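PDB 5AWP: isomaltodextranase from Arthrobacter globiformis, which hydrolyses (1->6)-alpha-D-glucosidic linkages in polysaccharides, removing successive isomaltose units from the non-reducing ends of the chains. Local coordinates for residues G261-I266 and Q310-G315; G122-P127 and Y197-F202; R39-Y44 and D76-D81. One frame throughout, in Å; residues are numbered along the deposited sequence.

Interaction 1. Residues G261-I266 and Q310-G315; sequences GDLVRI and QLILDG. With BGC (beta-D-glucopyranose), chain B.
In the parallel sheet of the (beta/alpha)8 barrel, neighbouring strands 263-265 and 312-314 are laced together from Asp262 O, which accepts from Ile312 N at 2.8 Å, to Ile266 N, which donates to Asp314 O; Val264 bonds to Ile312 O and Asp314 N between them. Inside the barrel, Leu263 CG packs 3.8 Å from Ile312 CG2. Further along, the CG methylene of Arg265 lies 3.4 Å from Asp314 OD2, with guanidinium and carboxylate planes nearly perpendicular (88°); that oxygen is salt-bridged to Arg199 instead. Two bends in the Arg265 chain (chi2 -90°, chi3 -57°) bring the guanidinium edge to the bound glucose, where NH1 donates to BGC O2 at 3.1 Å and only weakly to BGC O3. Asp269, Asp316 and Asn267 O also grip this group. A leucine here would probably leave BGC O2 without this donor and the carboxylates of Asp269 and Asp316 without this positive partner. On the outer surface Val264 CG2 touches Leu311 CD1 and Leu313 CD2, each at 3.9 Å. Val264 also rests on helix 251-260, Ile266 and Leu313 pack against helix 295-302, and strand 242-245 pairs with 263-265 on its other edge.

Interaction 2. Residues G122-P127 and Y197-F202; sequences GVYYNP and YLRIDF. With BGC (beta-D-glucopyranose), chain B.
Tyr124 and Asp201 meet at the C-terminal ends of two adjacent parallel strands, 120-124 and 197-200, of the (beta/alpha)8 barrel, the end where glycosidases of this fold carry their active site. The polar side-chain contacts gather on Asp201, the probable nucleophile. Tyr124 OH donates to the anti lone pair of Asp201 OD2 at 2.7 Å, and the ring plane stands 75° from the carboxylate. Glucose O1 donates to the same oxygen, with BGC O1 to Asp201 OD2 at 2.8 Å, so two hydroxyls grip one carboxylate atom. The backbone of Asp201 is fixed separately: Asn126, its CG swung away from the backbone N (chi1 -174°), sends ND2 to Asp201 O at 2.8 Å, while its OD1 accepts from Leu128 N.

Among the backbone bonds, Val123 N to Tyr197 O (3.1 Å) and Arg199 N to Val123 O (2.8 Å) are nearly straight, whereas Tyr125 N to Arg199 O is bent and weak, as the first chain leaves the strand.

Apolar contacts lie on the outward surface. Val123 CG1 lies 4.1 Å from Leu198 CD1, and Ile200 reaches the Asn126 amide with CG2 and Pro127 CD with CD1; Val123 and Pro127 pack in turn on helix 179-192. On the inner surface the extended chain of Arg199 passes Tyr124 and ends in salt bridges to Asp314 and Asp316.

Phe202, at the N-cap position of helix 203-208, turns its ring edge to the tyrosine hydroxyl, with CE2 3.2 Å from Tyr124 OH.

Interaction 3. Residues R39-Y44 and D76-D81; sequences RYWNIY and DIACTD. With BGC (beta-D-glucopyranose), chain B.
Asn42 and Asp81 cross at about a right angle at the close-packed end of this contact, their amide and carboxylate planes 78° apart. Asn42 ND2 donates to Asp81 OD1 at 3.2 Å, approaching from the anti side and 27° out of the carboxylate plane. The other end of the amide works within its own segment: Asn42 OD1 accepts from Tyr44 N at 2.8 Å, a capping bond where the chain turns into helix 44-50. One side chain thus joins the helix start to the aspartate, whose remaining oxygen, Asp81 OD2, receives a short 2.5 Å hydrogen bond from glucose O4 (BGC O4). The edge of the Tyr44 ring faces both Asp81 OD2 and the sugar O4. Ile43 lies alongside, with CG1 3.5 Å from Asp81 CB, where Asp81 N is buried without a polar partner.

These residues follow strands 39-42 and 77-79, the first two of the (beta/alpha)8 barrel, and lie at the active-site end of its sheet. Within the strands, Trp41 N bonds to Ile77 O and Cys79 N to Trp41 O, and Ile43 N prolongs the ladder to Cys79 O. Toward the barrel interior Tyr40 CD2 lies 3.6 Å from Cys79 CB; a chi1 of 68°, with CG between the backbone N and the carbonyl carbon, brings the tyrosine ring beside Cys79, whose sulfur it meets obliquely. Tyr40 OH continues to Tyr197. On the outer surface Trp41 and Ala78 touch more lightly, and Trp41 packs on helix 56-69.

At the opposite end the pairing slackens around partly exposed Arg39 and Asp76. There a water bridges the two segments, donating to Arg39 O and to Asp76 OD1, each at 2.8 Å, while the guanidinium of Arg39 leads off to Phe73 O and Asn368.

From the N terminus, interaction 3 closes first, bringing 76-81 back beside 39-44 after helices 44-50 and 56-69. Interaction 2 follows, joining 122-127 to 197-202 across a long connection that includes helix 179-192, and interaction 1 closes a connection of 43 residues, shorter than that of interaction 2, between 261-266 and 310-315. The three lie in series, without nesting or crossing, and all belong to one parallel sheet. Strands 77-79 and 120-124 are neighbours, so interactions 2 and 3 adjoin directly, also through the hydroxyls of Tyr197 and Tyr40. Strand 242-245 separates interactions 1 and 2, which touch inside the barrel. All three converge on the same glucose.

Interaction 1. Residues G261-I266 and Q310-G315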
loop_
_atom_site.group_PDB
_atom_site.type_symbol
_atom_site.label_atom_id
_atom_site.label_comp_id
_atom_site.label_asym_id
_atom_site.label_seq_id
_atom_site.Cartn_x
_atom_site.Cartn_y
_atom_site.Cartn_z
ATOM N N GLY A 261 -3.729 9.383 -0.932
ATOM C CA GLY A 261 -2.911 8.507 -1.757
ATOM C C GLY A 261 -3.331 7.045 -1.685
ATOM O O GLY A 261 -4.141 6.669 -0.850
ATOM N N ASP A 262 -2.765 6.222 -2.574
ATOM C CA ASP A 262 -2.977 4.779 -2.543
ATOM C C ASP A 262 -1.773 4.012 -2.017
ATOM O O ASP A 262 -1.950 3.022 -1.281
ATOM C CB ASP A 262 -3.323 4.247 -3.942
ATOM C CG ASP A 262 -4.593 4.844 -4.494
ATOM O OD1 ASP A 262 -5.583 4.901 -3.736
ATOM O OD2 ASP A 262 -4.589 5.265 -5.672
ATOM N N LEU A 263 -0.576 4.403 -2.460
ATOM C CA LEU A 263 0.668 3.763 -2.019
ATOM C C LEU A 263 1.565 4.780 -1.329
ATOM O O LEU A 263 1.620 5.944 -1.756
ATOM C CB LEU A 263 1.462 3.182 -3.216
ATOM C CG LEU A 263 1.074 1.810 -3.758
ATOM C CD1 LEU A 263 -0.227 1.847 -4.511
ATOM C CD2 LEU A 263 2.161 1.270 -4.672
ATOM N N VAL A 264 2.289 4.324 -0.304
ATOM C CA VAL A 264 3.405 5.099 0.285
ATOM C C VAL A 264 4.688 4.254 0.392
ATOM O O VAL A 264 4.655 3.098 0.808
ATOM C CB VAL A 264 3.065 5.664 1.668
ATOM C CG1 VAL A 264 2.028 6.784 1.541
ATOM C CG2 VAL A 264 2.562 4.576 2.617
ATOM N N ARG A 265 5.812 4.833 -0.001
ATOM C CA ARG A 265 7.116 4.213 0.221
ATOM C C ARG A 265 7.392 4.132 1.721
ATOM O O ARG A 265 7.145 5.097 2.458
ATOM C CB ARG A 265 8.253 4.977 -0.505
ATOM C CG ARG A 265 8.513 4.474 -1.921
ATOM C CD ARG A 265 9.552 3.354 -1.978
ATOM N NE ARG A 265 10.792 3.845 -1.360
ATOM C CZ ARG A 265 11.649 4.677 -1.962
ATOM N NH1 ARG A 265 11.460 5.034 -3.209
ATOM N NH2 ARG A 265 12.691 5.166 -1.301
ATOM N N ILE A 266 7.884 2.974 2.163
ATOM C CA ILE A 266 8.148 2.744 3.581
ATOM C C ILE A 266 9.627 2.496 3.893
ATOM O O ILE A 266 9.941 2.104 5.016
ATOM C CB ILE A 266 7.255 1.615 4.167
ATOM C CG1 ILE A 266 7.296 0.312 3.343
ATOM C CG2 ILE A 266 5.814 2.115 4.263
ATOM C CD1 ILE A 266 8.640 -0.379 3.199
ATOM N N GLN A 310 -7.310 1.342 3.165
ATOM C CA GLN A 310 -6.310 2.172 3.850
ATOM C C GLN A 310 -5.161 2.446 2.877
ATOM O O GLN A 310 -5.427 2.954 1.804
ATOM C CB GLN A 310 -5.875 1.517 5.148
ATOM C CG GLN A 310 -7.038 1.213 6.080
ATOM C CD GLN A 310 -7.871 2.476 6.395
ATOM O OE1 GLN A 310 -7.329 3.507 6.788
ATOM N NE2 GLN A 310 -9.171 2.384 6.220
ATOM N N LEU A 311 -3.905 2.105 3.203
ATOM C CA LEU A 311 -2.806 2.304 2.266
ATOM C C LEU A 311 -2.204 0.979 1.848
ATOM O O LEU A 311 -2.196 0.006 2.621
ATOM C CB LEU A 311 -1.698 3.171 2.909
ATOM C CG LEU A 311 -1.941 4.682 2.933
ATOM C CD1 LEU A 311 -1.024 5.379 3.945
ATOM C CD2 LEU A 311 -1.775 5.241 1.537
ATOM N N ILE A 312 -1.671 0.963 0.632
ATOM C CA ILE A 312 -0.747 -0.092 0.204
ATOM C C ILE A 312 0.692 0.367 0.486
ATOM O O ILE A 312 1.084 1.435 0.070
ATOM C CB ILE A 312 -0.924 -0.401 -1.289
ATOM C CG1 ILE A 312 -2.290 -1.046 -1.501
ATOM C CG2 ILE A 312 0.207 -1.344 -1.765
ATOM C CD1 ILE A 312 -2.802 -1.074 -2.924
ATOM N N LEU A 313 1.476 -0.447 1.182
ATOM C CA LEU A 313 2.832 -0.073 1.526
ATOM C C LEU A 313 3.788 -0.476 0.398
ATOM O O LEU A 313 3.699 -1.586 -0.125
ATOM C CB LEU A 313 3.232 -0.710 2.857
ATOM C CG LEU A 313 2.272 -0.441 4.012
ATOM C CD1 LEU A 313 2.831 -1.032 5.302
ATOM C CD2 LEU A 313 2.008 1.063 4.186
ATOM N N ASP A 314 4.667 0.449 0.022
ATOM C CA ASP A 314 5.507 0.315 -1.155
ATOM C C ASP A 314 6.938 0.067 -0.691
ATOM O O ASP A 314 7.572 0.941 -0.090
ATOM C CB ASP A 314 5.330 1.578 -2.019
ATOM C CG ASP A 314 6.263 1.638 -3.221
ATOM O OD1 ASP A 314 6.967 0.647 -3.505
ATOM O OD2 ASP A 314 6.295 2.714 -3.849
ATOM N N GLY A 315 7.416 -1.152 -0.890
ATOM C CA GLY A 315 8.823 -1.518 -0.596
ATOM C C GLY A 315 9.838 -1.176 -1.678
ATOM O O GLY A 315 11.010 -1.578 -1.608
HETATM C C2 BGC B . 13.351 8.060 -5.061
HETATM C C3 BGC B . 13.782 6.934 -5.989
HETATM C C4 BGC B . 14.035 7.510 -7.378
HETATM C C5 BGC B . 15.071 8.610 -7.316
HETATM C C6 BGC B . 15.236 9.270 -8.673
HETATM C C1 BGC B . 14.414 9.156 -5.051
HETATM O O1 BGC B . 13.923 10.256 -4.292
HETATM O O2 BGC B . 13.099 7.599 -3.719
HETATM O O3 BGC B . 12.750 5.937 -6.078
HETATM O O4 BGC B . 14.485 6.499 -8.287
HETATM O O5 BGC B . 14.652 9.606 -6.389
HETATM O O6 BGC B . 16.215 10.288 -8.511
#

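Interaction 2. Residues G122-P127 and Y197-F202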
loop_
_atom_site.group_PDB
_atom_site.type_symbol
_atom_site.label_atom_id
_atom_site.label_comp_id
_atom_site.label_asym_id
_atom_site.label_seq_id
_atom_site.Cartn_x
_atom_site.Cartn_y
_atom_site.Cartn_z
ATOM N N GLY A 122 3.355 3.322 -17.117
ATOM C CA GLY A 122 3.421 3.938 -15.790
ATOM C C GLY A 122 4.319 5.143 -15.840
ATOM O O GLY A 122 5.327 5.118 -16.531
ATOM N N VAL A 123 3.973 6.203 -15.125
ATOM C CA VAL A 123 4.743 7.438 -15.207
ATOM C C VAL A 123 5.209 7.922 -13.833
ATOM O O VAL A 123 4.418 7.990 -12.879
ATOM C CB VAL A 123 3.932 8.574 -15.885
ATOM C CG1 VAL A 123 4.684 9.894 -15.770
ATOM C CG2 VAL A 123 3.702 8.260 -17.359
ATOM N N TYR A 124 6.477 8.317 -13.775
ATOM C CA TYR A 124 7.047 9.026 -12.626
ATOM C C TYR A 124 7.042 10.496 -12.954
ATOM O O TYR A 124 7.755 10.934 -13.871
ATOM C CB TYR A 124 8.464 8.544 -12.397
ATOM C CG TYR A 124 9.294 9.226 -11.336
ATOM C CD1 TYR A 124 9.891 10.446 -11.599
ATOM C CD2 TYR A 124 9.590 8.606 -10.115
ATOM C CE1 TYR A 124 10.696 11.068 -10.682
ATOM C CE2 TYR A 124 10.403 9.249 -9.175
ATOM C CZ TYR A 124 10.951 10.491 -9.491
ATOM O OH TYR A 124 11.789 11.216 -8.662
ATOM N N TYR A 125 6.225 11.252 -12.231
ATOM C CA TYR A 125 6.288 12.717 -12.305
ATOM C C TYR A 125 5.535 13.319 -11.166
ATOM O O TYR A 125 4.600 12.693 -10.617
ATOM C CB TYR A 125 5.740 13.280 -13.624
ATOM C CG TYR A 125 6.475 14.550 -14.039
ATOM C CD1 TYR A 125 7.750 14.480 -14.555
ATOM C CD2 TYR A 125 5.904 15.815 -13.887
ATOM C CE1 TYR A 125 8.448 15.616 -14.911
ATOM C CE2 TYR A 125 6.602 16.968 -14.257
ATOM C CZ TYR A 125 7.878 16.851 -14.761
ATOM O OH TYR A 125 8.597 17.954 -15.148
ATOM N N ASN A 126 5.959 14.526 -10.807
ATOM C CA ASN A 126 5.328 15.292 -9.761
ATOM C C ASN A 126 4.618 16.473 -10.403
ATOM O O ASN A 126 5.269 17.309 -10.994
ATOM C CB ASN A 126 6.369 15.767 -8.724
ATOM C CG ASN A 126 5.735 16.462 -7.516
ATOM O OD1 ASN A 126 4.708 17.136 -7.623
ATOM N ND2 ASN A 126 6.374 16.313 -6.348
ATOM N N PRO A 127 3.281 16.572 -10.251
ATOM C CA PRO A 127 2.570 17.644 -10.999
ATOM C C PRO A 127 2.748 19.044 -10.407
ATOM O O PRO A 127 2.225 20.016 -10.943
ATOM C CB PRO A 127 1.110 17.203 -10.944
ATOM C CG PRO A 127 1.020 16.359 -9.716
ATOM C CD PRO A 127 2.345 15.657 -9.577
ATOM N N TYR A 197 -1.048 4.373 -13.281
ATOM C CA TYR A 197 -0.124 4.437 -12.146
ATOM C C TYR A 197 0.826 5.661 -12.253
ATOM O O TYR A 197 1.637 5.746 -13.177
ATOM C CB TYR A 197 0.680 3.127 -12.119
ATOM C CG TYR A 197 1.644 2.964 -10.961
ATOM C CD1 TYR A 197 1.180 2.739 -9.665
ATOM C CD2 TYR A 197 3.013 3.001 -11.168
ATOM C CE1 TYR A 197 2.062 2.556 -8.613
ATOM C CE2 TYR A 197 3.905 2.818 -10.124
ATOM C CZ TYR A 197 3.423 2.578 -8.845
ATOM O OH TYR A 197 4.305 2.432 -7.794
ATOM N N LEU A 198 0.689 6.602 -11.312
ATOM C CA LEU A 198 1.482 7.831 -11.293
ATOM C C LEU A 198 2.285 7.856 -10.011
ATOM O O LEU A 198 1.718 7.857 -8.906
ATOM C CB LEU A 198 0.582 9.053 -11.345
ATOM C CG LEU A 198 1.289 10.392 -11.426
ATOM C CD1 LEU A 198 2.068 10.498 -12.720
ATOM C CD2 LEU A 198 0.251 11.484 -11.306
ATOM N N ARG A 199 3.599 7.915 -10.173
ATOM C CA ARG A 199 4.547 7.769 -9.097
ATOM C C ARG A 199 5.115 9.147 -8.806
ATOM O O ARG A 199 5.878 9.712 -9.629
ATOM C CB ARG A 199 5.629 6.804 -9.572
ATOM C CG ARG A 199 6.573 6.350 -8.505
ATOM C CD ARG A 199 7.203 4.994 -8.858
ATOM N NE ARG A 199 8.136 4.618 -7.806
ATOM C CZ ARG A 199 7.824 3.980 -6.680
ATOM N NH1 ARG A 199 6.575 3.626 -6.401
ATOM N NH2 ARG A 199 8.788 3.710 -5.810
ATOM N N ILE A 200 4.697 9.698 -7.673
ATOM C CA ILE A 200 4.903 11.098 -7.321
ATOM C C ILE A 200 5.947 11.228 -6.200
ATOM O O ILE A 200 5.705 10.883 -5.055
ATOM C CB ILE A 200 3.576 11.744 -6.850
ATOM C CG1 ILE A 200 2.484 11.540 -7.916
ATOM C CG2 ILE A 200 3.796 13.207 -6.532
ATOM C CD1 ILE A 200 1.158 12.194 -7.615
ATOM N N ASP A 201 7.093 11.780 -6.527
ATOM C CA ASP A 201 8.224 11.799 -5.616
ATOM C C ASP A 201 8.567 13.241 -5.252
ATOM O O ASP A 201 8.118 14.179 -5.909
ATOM C CB ASP A 201 9.407 11.129 -6.341
ATOM C CG ASP A 201 10.607 10.855 -5.443
ATOM O OD1 ASP A 201 10.460 10.879 -4.212
ATOM O OD2 ASP A 201 11.697 10.586 -6.014
ATOM N N PHE A 202 9.402 13.385 -4.226
ATOM C CA PHE A 202 9.988 14.667 -3.789
ATOM C C PHE A 202 9.019 15.620 -3.059
ATOM O O PHE A 202 9.348 16.803 -2.845
ATOM C CB PHE A 202 10.770 15.357 -4.919
ATOM C CG PHE A 202 12.049 14.646 -5.263
ATOM C CD1 PHE A 202 13.163 14.762 -4.427
ATOM C CD2 PHE A 202 12.140 13.833 -6.378
ATOM C CE1 PHE A 202 14.329 14.081 -4.703
ATOM C CE2 PHE A 202 13.316 13.144 -6.666
ATOM C CZ PHE A 202 14.411 13.274 -5.827
HETATM C C2 BGC B . 13.351 8.060 -5.061
HETATM C C3 BGC B . 13.782 6.934 -5.989
HETATM C C4 BGC B . 14.035 7.510 -7.378
HETATM C C5 BGC B . 15.071 8.610 -7.316
HETATM C C6 BGC B . 15.236 9.270 -8.673
HETATM C C1 BGC B . 14.414 9.156 -5.051
HETATM O O1 BGC B . 13.923 10.256 -4.292
HETATM O O2 BGC B . 13.099 7.599 -3.719
HETATM O O3 BGC B . 12.750 5.937 -6.078
HETATM O O4 BGC B . 14.485 6.499 -8.287
HETATM O O5 BGC B . 14.652 9.606 -6.389
HETATM O O6 BGC B . 16.215 10.288 -8.511
#

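Interaction 3. Residues R39-Y44 and D76-D81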
loop_
_atom_site.group_PDB
_atom_site.type_symbol
_atom_site.label_atom_id
_atom_site.label_comp_id
_atom_site.label_asym_id
_atom_site.label_seq_id
_atom_site.Cartn_x
_atom_site.Cartn_y
_atom_site.Cartn_z
ATOM N N ARG A 39 1.639 -5.126 -10.190
ATOM C CA ARG A 39 2.866 -5.695 -10.736
ATOM C C ARG A 39 3.359 -4.797 -11.862
ATOM O O ARG A 39 2.603 -4.508 -12.782
ATOM C CB ARG A 39 2.609 -7.096 -11.280
ATOM C CG ARG A 39 1.931 -8.015 -10.287
ATOM C CD ARG A 39 1.730 -9.438 -10.835
ATOM N NE ARG A 39 0.870 -10.199 -9.923
ATOM C CZ ARG A 39 0.282 -11.359 -10.197
ATOM N NH1 ARG A 39 0.468 -11.977 -11.361
ATOM N NH2 ARG A 39 -0.496 -11.914 -9.288
ATOM N N TYR A 40 4.620 -4.390 -11.798
ATOM C CA TYR A 40 5.212 -3.575 -12.843
ATOM C C TYR A 40 6.700 -3.746 -13.009
ATOM O O TYR A 40 7.355 -4.433 -12.199
ATOM C CB TYR A 40 4.824 -2.099 -12.673
ATOM C CG TYR A 40 5.354 -1.321 -11.496
ATOM C CD1 TYR A 40 4.741 -1.384 -10.247
ATOM C CD2 TYR A 40 6.392 -0.428 -11.658
ATOM C CE1 TYR A 40 5.196 -0.628 -9.179
ATOM C CE2 TYR A 40 6.863 0.324 -10.604
ATOM C CZ TYR A 40 6.265 0.228 -9.364
ATOM O OH TYR A 40 6.729 1.036 -8.344
ATOM N N TRP A 41 7.218 -3.126 -14.067
ATOM C CA TRP A 41 8.649 -2.974 -14.296
ATOM C C TRP A 41 8.989 -1.498 -14.293
ATOM O O TRP A 41 8.177 -0.669 -14.727
ATOM C CB TRP A 41 9.041 -3.587 -15.643
ATOM C CG TRP A 41 10.478 -3.427 -15.977
ATOM C CD1 TRP A 41 11.492 -4.245 -15.595
ATOM C CD2 TRP A 41 11.068 -2.400 -16.791
ATOM N NE1 TRP A 41 12.687 -3.780 -16.089
ATOM C CE2 TRP A 41 12.455 -2.663 -16.846
ATOM C CE3 TRP A 41 10.556 -1.294 -17.493
ATOM C CZ2 TRP A 41 13.337 -1.857 -17.539
ATOM C CZ3 TRP A 41 11.432 -0.498 -18.203
ATOM C CH2 TRP A 41 12.811 -0.781 -18.221
ATOM N N ASN A 42 10.170 -1.163 -13.765
ATOM C CA ASN A 42 10.627 0.206 -13.700
ATOM C C ASN A 42 12.064 0.317 -14.247
ATOM O O ASN A 42 12.868 -0.602 -14.080
ATOM C CB ASN A 42 10.528 0.686 -12.249
ATOM C CG ASN A 42 10.933 2.121 -12.075
ATOM O OD1 ASN A 42 12.115 2.440 -12.113
ATOM N ND2 ASN A 42 9.952 3.005 -11.836
ATOM N N ILE A 43 12.361 1.445 -14.895
ATOM C CA ILE A 43 13.656 1.712 -15.528
ATOM C C ILE A 43 14.840 1.918 -14.551
ATOM O O ILE A 43 15.966 2.134 -14.987
ATOM C CB ILE A 43 13.599 2.991 -16.418
ATOM C CG1 ILE A 43 13.402 4.260 -15.568
ATOM C CG2 ILE A 43 12.491 2.893 -17.452
ATOM C CD1 ILE A 43 13.735 5.549 -16.297
ATOM N N TYR A 44 14.598 1.825 -13.247
ATOM C CA TYR A 44 15.624 2.105 -12.241
ATOM C C TYR A 44 16.890 1.269 -12.415
ATOM O O TYR A 44 17.980 1.751 -12.127
ATOM C CB TYR A 44 15.045 1.877 -10.856
ATOM C CG TYR A 44 15.871 2.365 -9.678
ATOM C CD1 TYR A 44 15.825 3.703 -9.268
ATOM C CD2 TYR A 44 16.662 1.484 -8.939
ATOM C CE1 TYR A 44 16.570 4.147 -8.187
ATOM C CE2 TYR A 44 17.396 1.918 -7.851
ATOM C CZ TYR A 44 17.330 3.232 -7.464
ATOM O OH TYR A 44 18.031 3.658 -6.377
ATOM N N ASP A 76 2.468 -6.025 -16.311
ATOM C CA ASP A 76 2.070 -5.444 -17.569
ATOM C C ASP A 76 2.056 -3.926 -17.556
ATOM O O ASP A 76 1.509 -3.303 -18.435
ATOM C CB ASP A 76 0.748 -6.057 -18.032
ATOM C CG ASP A 76 -0.343 -5.829 -17.080
ATOM O OD1 ASP A 76 -0.197 -4.954 -16.206
ATOM O OD2 ASP A 76 -1.351 -6.539 -17.191
ATOM N N ILE A 77 2.696 -3.336 -16.559
ATOM C CA ILE A 77 2.976 -1.911 -16.580
ATOM C C ILE A 77 4.479 -1.738 -16.736
ATOM O O ILE A 77 5.246 -2.337 -15.987
ATOM C CB ILE A 77 2.485 -1.232 -15.285
ATOM C CG1 ILE A 77 0.972 -1.179 -15.257
ATOM C CG2 ILE A 77 3.060 0.172 -15.132
ATOM C CD1 ILE A 77 0.413 -0.991 -13.864
ATOM N N ALA A 78 4.893 -0.956 -17.731
ATOM C CA ALA A 78 6.261 -0.452 -17.814
ATOM C C ALA A 78 6.247 0.988 -17.348
ATOM O O ALA A 78 5.476 1.784 -17.858
ATOM C CB ALA A 78 6.807 -0.546 -19.225
ATOM N N CYS A 79 7.094 1.286 -16.359
ATOM C CA CYS A 79 7.035 2.514 -15.589
ATOM C C CYS A 79 8.341 3.269 -15.726
ATOM O O CYS A 79 9.404 2.716 -15.495
ATOM C CB CYS A 79 6.781 2.216 -14.104
ATOM S SG CYS A 79 6.334 3.677 -13.119
ATOM N N THR A 80 8.260 4.523 -16.142
ATOM C CA THR A 80 9.419 5.399 -16.138
ATOM C C THR A 80 9.762 5.800 -14.674
ATOM O O THR A 80 9.039 5.490 -13.742
ATOM C CB THR A 80 9.212 6.622 -17.055
ATOM O OG1 THR A 80 8.146 7.442 -16.549
ATOM C CG2 THR A 80 8.862 6.173 -18.483
ATOM N N ASP A 81 10.908 6.433 -14.487
ATOM C CA ASP A 81 11.353 6.865 -13.173
ATOM C C ASP A 81 11.945 8.279 -13.284
ATOM O O ASP A 81 11.462 9.093 -14.094
ATOM C CB ASP A 81 12.337 5.852 -12.593
ATOM C CG ASP A 81 12.376 5.897 -11.071
ATOM O OD1 ASP A 81 11.399 5.454 -10.443
ATOM O OD2 ASP A 81 13.359 6.437 -10.523
HETATM C C2 BGC B . 13.351 8.060 -5.061
HETATM C C3 BGC B . 13.782 6.934 -5.989
HETATM C C4 BGC B . 14.035 7.510 -7.378
HETATM C C5 BGC B . 15.071 8.610 -7.316
HETATM C C6 BGC B . 15.236 9.270 -8.673
HETATM C C1 BGC B . 14.414 9.156 -5.051
HETATM O O1 BGC B . 13.923 10.256 -4.292
HETATM O O2 BGC B . 13.099 7.599 -3.719
HETATM O O3 BGC B . 12.750 5.937 -6.078
HETATM O O4 BGC B . 14.485 6.499 -8.287
HETATM O O5 BGC B . 14.652 9.606 -6.389
HETATM O O6 BGC B . 16.215 10.288 -8.511
HETATM O O HOH W 1 -0.108 -4.453 -13.428
#